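Local coordinates for Serine/threonine/tyrosine-interacting protein (Homo sapiens, PDB 2R0B) that acts as a catalytically inactive phosphatase that holds ERK1/ERK2 in the nucleus and binds the F-box of FBXW7, keeping it out of the SCF ubiquitin ligase, at residues 12-17 with 30-35; 49-52 with 58-61. All coordinates share one frame; numbering follows the deposited sequence.

Contact 1: 12-17 with 30-35; sequences GLFLGP and QKHGIT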
loop_
_atom_site.group_PDB
_atom_site.type_symbol
_atom_site.label_atom_id
_atom_site.label_comp_id
_atom_site.label_asym_id
_atom_site.label_seq_id
_atom_site.Cartn_x
_atom_site.Cartn_y
_atom_site.Cartn_z
ATOM N N GLY A 12 -3.567 3.706 -11.675
ATOM C CA GLY A 12 -2.134 3.667 -11.420
ATOM C C GLY A 12 -1.697 3.212 -10.029
ATOM O O GLY A 12 -0.493 3.187 -9.746
ATOM N N LEU A 13 -2.633 2.830 -9.174
ATOM C CA LEU A 13 -2.271 2.390 -7.806
ATOM C C LEU A 13 -2.878 1.028 -7.561
ATOM O O LEU A 13 -4.093 0.881 -7.589
ATOM C CB LEU A 13 -2.756 3.392 -6.753
ATOM C CG LEU A 13 -2.526 3.057 -5.281
ATOM C CD1 LEU A 13 -1.037 3.020 -4.974
ATOM C CD2 LEU A 13 -3.248 4.038 -4.349
ATOM N N PHE A 14 -2.019 0.038 -7.330
ATOM C CA PHE A 14 -2.413 -1.344 -7.179
ATOM C C PHE A 14 -2.122 -1.807 -5.756
ATOM O O PHE A 14 -1.189 -1.306 -5.114
ATOM C CB PHE A 14 -1.615 -2.245 -8.141
ATOM C CG PHE A 14 -1.853 -1.963 -9.604
ATOM C CD1 PHE A 14 -2.580 -2.869 -10.376
ATOM C CD2 PHE A 14 -1.325 -0.829 -10.216
ATOM C CE1 PHE A 14 -2.785 -2.645 -11.739
ATOM C CE2 PHE A 14 -1.533 -0.593 -11.598
ATOM C CZ PHE A 14 -2.281 -1.500 -12.341
ATOM N N LEU A 15 -2.909 -2.775 -5.288
ATOM C CA LEU A 15 -2.782 -3.306 -3.926
ATOM C C LEU A 15 -2.782 -4.816 -3.993
ATOM O O LEU A 15 -3.645 -5.411 -4.639
ATOM C CB LEU A 15 -3.959 -2.826 -3.064
ATOM C CG LEU A 15 -4.141 -3.427 -1.654
ATOM C CD1 LEU A 15 -2.983 -3.136 -0.705
ATOM C CD2 LEU A 15 -5.477 -3.006 -1.023
ATOM N N GLY A 16 -1.831 -5.455 -3.311
ATOM C CA GLY A 16 -1.692 -6.908 -3.458
ATOM C C GLY A 16 -1.030 -7.546 -2.251
ATOM O O GLY A 16 -0.559 -6.843 -1.375
ATOM N N PRO A 17 -1.002 -8.889 -2.213
ATOM C CA PRO A 17 -0.246 -9.667 -1.246
ATOM C C PRO A 17 1.220 -9.730 -1.716
ATOM O O PRO A 17 1.553 -9.271 -2.813
ATOM C CB PRO A 17 -0.896 -11.055 -1.340
ATOM C CG PRO A 17 -1.256 -11.160 -2.826
ATOM C CD PRO A 17 -1.687 -9.753 -3.203
ATOM N N GLN A 30 5.225 -5.799 -15.651
ATOM C CA GLN A 30 5.647 -4.974 -16.786
ATOM C C GLN A 30 4.454 -4.652 -17.665
ATOM O O GLN A 30 4.339 -3.521 -18.125
ATOM C CB GLN A 30 6.789 -5.651 -17.559
ATOM C CG GLN A 30 8.010 -5.857 -16.652
ATOM C CD GLN A 30 9.254 -6.349 -17.357
ATOM O OE1 GLN A 30 9.208 -7.277 -18.180
ATOM N NE2 GLN A 30 10.399 -5.750 -17.000
ATOM N N LYS A 31 3.548 -5.623 -17.851
ATOM C CA LYS A 31 2.326 -5.419 -18.654
ATOM C C LYS A 31 1.449 -4.300 -18.108
ATOM O O LYS A 31 0.810 -3.585 -18.878
ATOM C CB LYS A 31 1.513 -6.715 -18.766
ATOM C CG LYS A 31 0.148 -6.597 -19.474
ATOM C CD LYS A 31 -0.521 -7.967 -19.596
ATOM C CE LYS A 31 -0.843 -8.551 -18.216
ATOM N NZ LYS A 31 -1.068 -10.025 -18.247
ATOM N N HIS A 32 1.422 -4.152 -16.782
ATOM C CA HIS A 32 0.652 -3.079 -16.153
ATOM C C HIS A 32 1.438 -1.766 -15.937
ATOM O O HIS A 32 0.900 -0.806 -15.375
ATOM C CB HIS A 32 0.036 -3.580 -14.840
ATOM C CG HIS A 32 -1.127 -4.505 -15.034
ATOM N ND1 HIS A 32 -1.023 -5.875 -14.920
ATOM C CD2 HIS A 32 -2.425 -4.251 -15.341
ATOM C CE1 HIS A 32 -2.207 -6.428 -15.129
ATOM N NE2 HIS A 32 -3.070 -5.465 -15.402
ATOM N N GLY A 33 2.690 -1.730 -16.404
ATOM C CA GLY A 33 3.515 -0.530 -16.341
ATOM C C GLY A 33 3.891 -0.142 -14.930
ATOM O O GLY A 33 4.047 1.047 -14.646
ATOM N N ILE A 34 4.012 -1.133 -14.044
ATOM C CA ILE A 34 4.451 -0.867 -12.650
ATOM C C ILE A 34 5.891 -0.382 -12.681
ATOM O O ILE A 34 6.725 -1.000 -13.333
ATOM C CB ILE A 34 4.432 -2.151 -11.784
ATOM C CG1 ILE A 34 3.018 -2.730 -11.608
ATOM C CG2 ILE A 34 5.147 -1.928 -10.446
ATOM C CD1 ILE A 34 1.993 -1.698 -11.177
ATOM N N THR A 35 6.181 0.696 -11.952
ATOM C CA THR A 35 7.527 1.268 -11.910
ATOM C C THR A 35 8.050 1.440 -10.484
ATOM O O THR A 35 9.263 1.595 -10.282
ATOM C CB THR A 35 7.593 2.650 -12.603
ATOM O OG1 THR A 35 6.629 3.535 -12.036
ATOM C CG2 THR A 35 7.343 2.505 -14.089
#
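Between His32 and Ile34, the two residues that meet Phe14, the backbone N of Gly33 bonds to Gln30 O at 3.0 Å. Gly33 is the first residue to leave the helical conformation after 26-31; its phi of 68° and two bonds back into the last turn define a Schellman motif, and a positive phi favours glycine. The turn ends the helix between the two residues whose side chains reach Phe14.

No hydrogen bond crosses the contact, which rests on one aromatic ring. With CG anti to the carbonyl carbon (chi1 -63°), the Phe14 ring leaves strand 13-16 toward 30-35. Its far end reaches the imidazole: CE1 lies 4.0 Å from His32 CD2, and CZ lies 4.0 Å from His32 CB. The two rings form an offset edge-to-face pair, the edge of Phe14 directed at the face of His32, with centroids 5.5 Å apart and planes inclined by 65°. His32 ND1 is hydrogen-bonded to Val28 O in the helix that ends just before it, a bond that probably limits rotation of the imidazole and so the face it offers to Phe14.

Ile34 approaches obliquely from the same side of the phenyl plane as His32. Its terminal methyl CD1 does all the touching, 3.6 Å from Phe14 CD2 and 3.7 Å from CE2, while the imidazole keeps to the far end at CE1 and CZ. Leu94 and Glu8, on the neighbouring strands, also touch Phe14.

Residue alternation along the strand supplies the topological evidence: Leu13 and Leu15 pack on helix 103-116, whereas Phe14 points toward the exit of helix 26-31. A central sheet with helices on both sides is characteristic of the alpha/beta fold of dual-specificity phosphatases.

Contact 2: 49-52 with 58-61; sequences IKPN and RYLV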
loop_
_atom_site.group_PDB
_atom_site.type_symbol
_atom_site.label_atom_id
_atom_site.label_comp_id
_atom_site.label_asym_id
_atom_site.label_seq_id
_atom_site.Cartn_x
_atom_site.Cartn_y
_atom_site.Cartn_z
ATOM N N ILE A 49 9.439 -11.872 2.026
ATOM C CA ILE A 49 8.876 -10.611 1.554
ATOM C C ILE A 49 10.006 -9.583 1.428
ATOM O O ILE A 49 10.509 -9.050 2.427
ATOM C CB ILE A 49 7.767 -10.049 2.451
ATOM C CG1 ILE A 49 6.672 -11.069 2.719
ATOM C CG2 ILE A 49 7.110 -8.815 1.782
ATOM C CD1 ILE A 49 5.669 -10.583 3.729
ATOM N N LYS A 50 10.380 -9.305 0.191
ATOM C CA LYS A 50 11.563 -8.506 -0.093
ATOM C C LYS A 50 11.553 -7.993 -1.536
ATOM O O LYS A 50 10.798 -8.495 -2.369
ATOM C CB LYS A 50 12.810 -9.365 0.146
ATOM C CG LYS A 50 13.087 -10.348 -0.982
ATOM C CD LYS A 50 14.306 -11.198 -0.691
ATOM C CE LYS A 50 13.934 -12.531 -0.095
ATOM N NZ LYS A 50 13.497 -13.525 -1.145
ATOM N N PRO A 51 12.370 -6.978 -1.839
ATOM C CA PRO A 51 12.475 -6.555 -3.247
ATOM C C PRO A 51 13.077 -7.656 -4.109
ATOM O O PRO A 51 14.146 -8.200 -3.771
ATOM C CB PRO A 51 13.413 -5.352 -3.174
ATOM C CG PRO A 51 13.271 -4.857 -1.808
ATOM C CD PRO A 51 13.147 -6.083 -0.962
ATOM N N ASN A 52 12.379 -8.024 -5.180
ATOM C CA ASN A 52 12.870 -9.082 -6.065
ATOM C C ASN A 52 13.480 -8.635 -7.376
ATOM O O ASN A 52 14.042 -9.458 -8.121
ATOM C CB ASN A 52 11.780 -10.126 -6.325
ATOM C CG ASN A 52 11.369 -10.852 -5.069
ATOM O OD1 ASN A 52 12.197 -11.497 -4.406
ATOM N ND2 ASN A 52 10.092 -10.781 -4.746
ATOM N N ARG A 58 11.769 1.024 -8.585
ATOM C CA ARG A 58 12.108 1.785 -7.376
ATOM C C ARG A 58 11.285 1.271 -6.194
ATOM O O ARG A 58 10.055 1.163 -6.280
ATOM C CB ARG A 58 11.872 3.279 -7.574
ATOM C CG ARG A 58 12.721 3.909 -8.672
ATOM C CD ARG A 58 12.638 5.420 -8.631
ATOM N NE ARG A 58 13.498 6.045 -9.640
ATOM C CZ ARG A 58 13.597 7.359 -9.827
ATOM N NH1 ARG A 58 12.899 8.202 -9.068
ATOM N NH2 ARG A 58 14.407 7.835 -10.771
ATOM N N TYR A 59 11.956 0.955 -5.092
ATOM C CA TYR A 59 11.298 0.359 -3.942
ATOM C C TYR A 59 11.234 1.322 -2.770
ATOM O O TYR A 59 12.085 2.205 -2.632
ATOM C CB TYR A 59 12.052 -0.905 -3.503
ATOM C CG TYR A 59 11.814 -2.106 -4.377
ATOM C CD1 TYR A 59 10.783 -3.012 -4.091
ATOM C CD2 TYR A 59 12.617 -2.351 -5.489
ATOM C CE1 TYR A 59 10.564 -4.134 -4.893
ATOM C CE2 TYR A 59 12.402 -3.452 -6.297
ATOM C CZ TYR A 59 11.378 -4.347 -5.994
ATOM O OH TYR A 59 11.200 -5.464 -6.775
ATOM N N LEU A 60 10.209 1.146 -1.931
ATOM C CA LEU A 60 10.165 1.732 -0.607
ATOM C C LEU A 60 9.847 0.602 0.357
ATOM O O LEU A 60 8.750 0.043 0.322
ATOM C CB LEU A 60 9.109 2.844 -0.529
ATOM C CG LEU A 60 8.944 3.529 0.819
ATOM C CD1 LEU A 60 10.246 4.223 1.167
ATOM C CD2 LEU A 60 7.833 4.591 0.803
ATOM N N VAL A 61 10.819 0.221 1.186
ATOM C CA VAL A 61 10.645 -0.923 2.110
ATOM C C VAL A 61 10.337 -0.412 3.510
ATOM O O VAL A 61 11.098 0.386 4.070
ATOM C CB VAL A 61 11.898 -1.840 2.131
ATOM C CG1 VAL A 61 11.737 -2.964 3.153
ATOM C CG2 VAL A 61 12.188 -2.402 0.757
HETATM O O HOH W 1 9.589 -7.401 -5.550
#
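The loop leading into the FBXW7-interaction motif Phe53-Gln54-Gln55 folds back on edge strand 58-63 through a CH-pi contact of Pro51 with Tyr59. Pro51 CB sits 3.5 Å from the centroid of the phenol ring, only 7° off its normal, so the methylene lies squarely over the face. The ring carbon CE1 of Tyr59 is 3.5 Å from Pro51 CA as well, so the alpha carbon lies over the same face as CB. With CG anti to the carbonyl carbon (chi1 -76°), the Tyr59 ring projects from the strand beneath the proline. Two residues on, Val61 points the same way, and its CG2 meets Pro51 CG at 3.7 Å.

Beyond the ring the contact turns polar. Tyr59 OH is hydrogen-bonded to Phe53 N, within the motif itself, and lies 2.8 Å from a water that accepts a bond from Asn52 N at 2.9 Å. A phenylalanine in place of Tyr59 could still pack under Pro51, but the missing hydroxyl would probably leave Phe53 N and the bridging water without this partner.

Farther out, Asn52 ND2 bonds to Ala21 O. Strand 58-63 pairs with parallel strand 36-41, where Ile37 touches Tyr59 and Arg41 touches Val61, while Leu60 points away from the loop onto helix 76-88.

Overall arrangement
From the N terminus, strand 13-16 comes first, and contact 1 closes the loop that runs through helix 26-31 back to its flank. The chain then enters strand 36-41 and the long connection after it; contact 2 closes the last part of that connection against strand 58-63. The two closures are in series, neither enclosing nor crossing the other. They meet where the segments 30-35 and 58-61 adjoin: Thr35 O and Arg58 N, 3.1 Å apart, probably form a hydrogen bond. In the sheet order, strands 93-96 and 36-41 separate 13-16 from the outermost strand 58-63, so contact 1 joins the exit of helix 26-31 to an inner strand and contact 2 a loop to an edge.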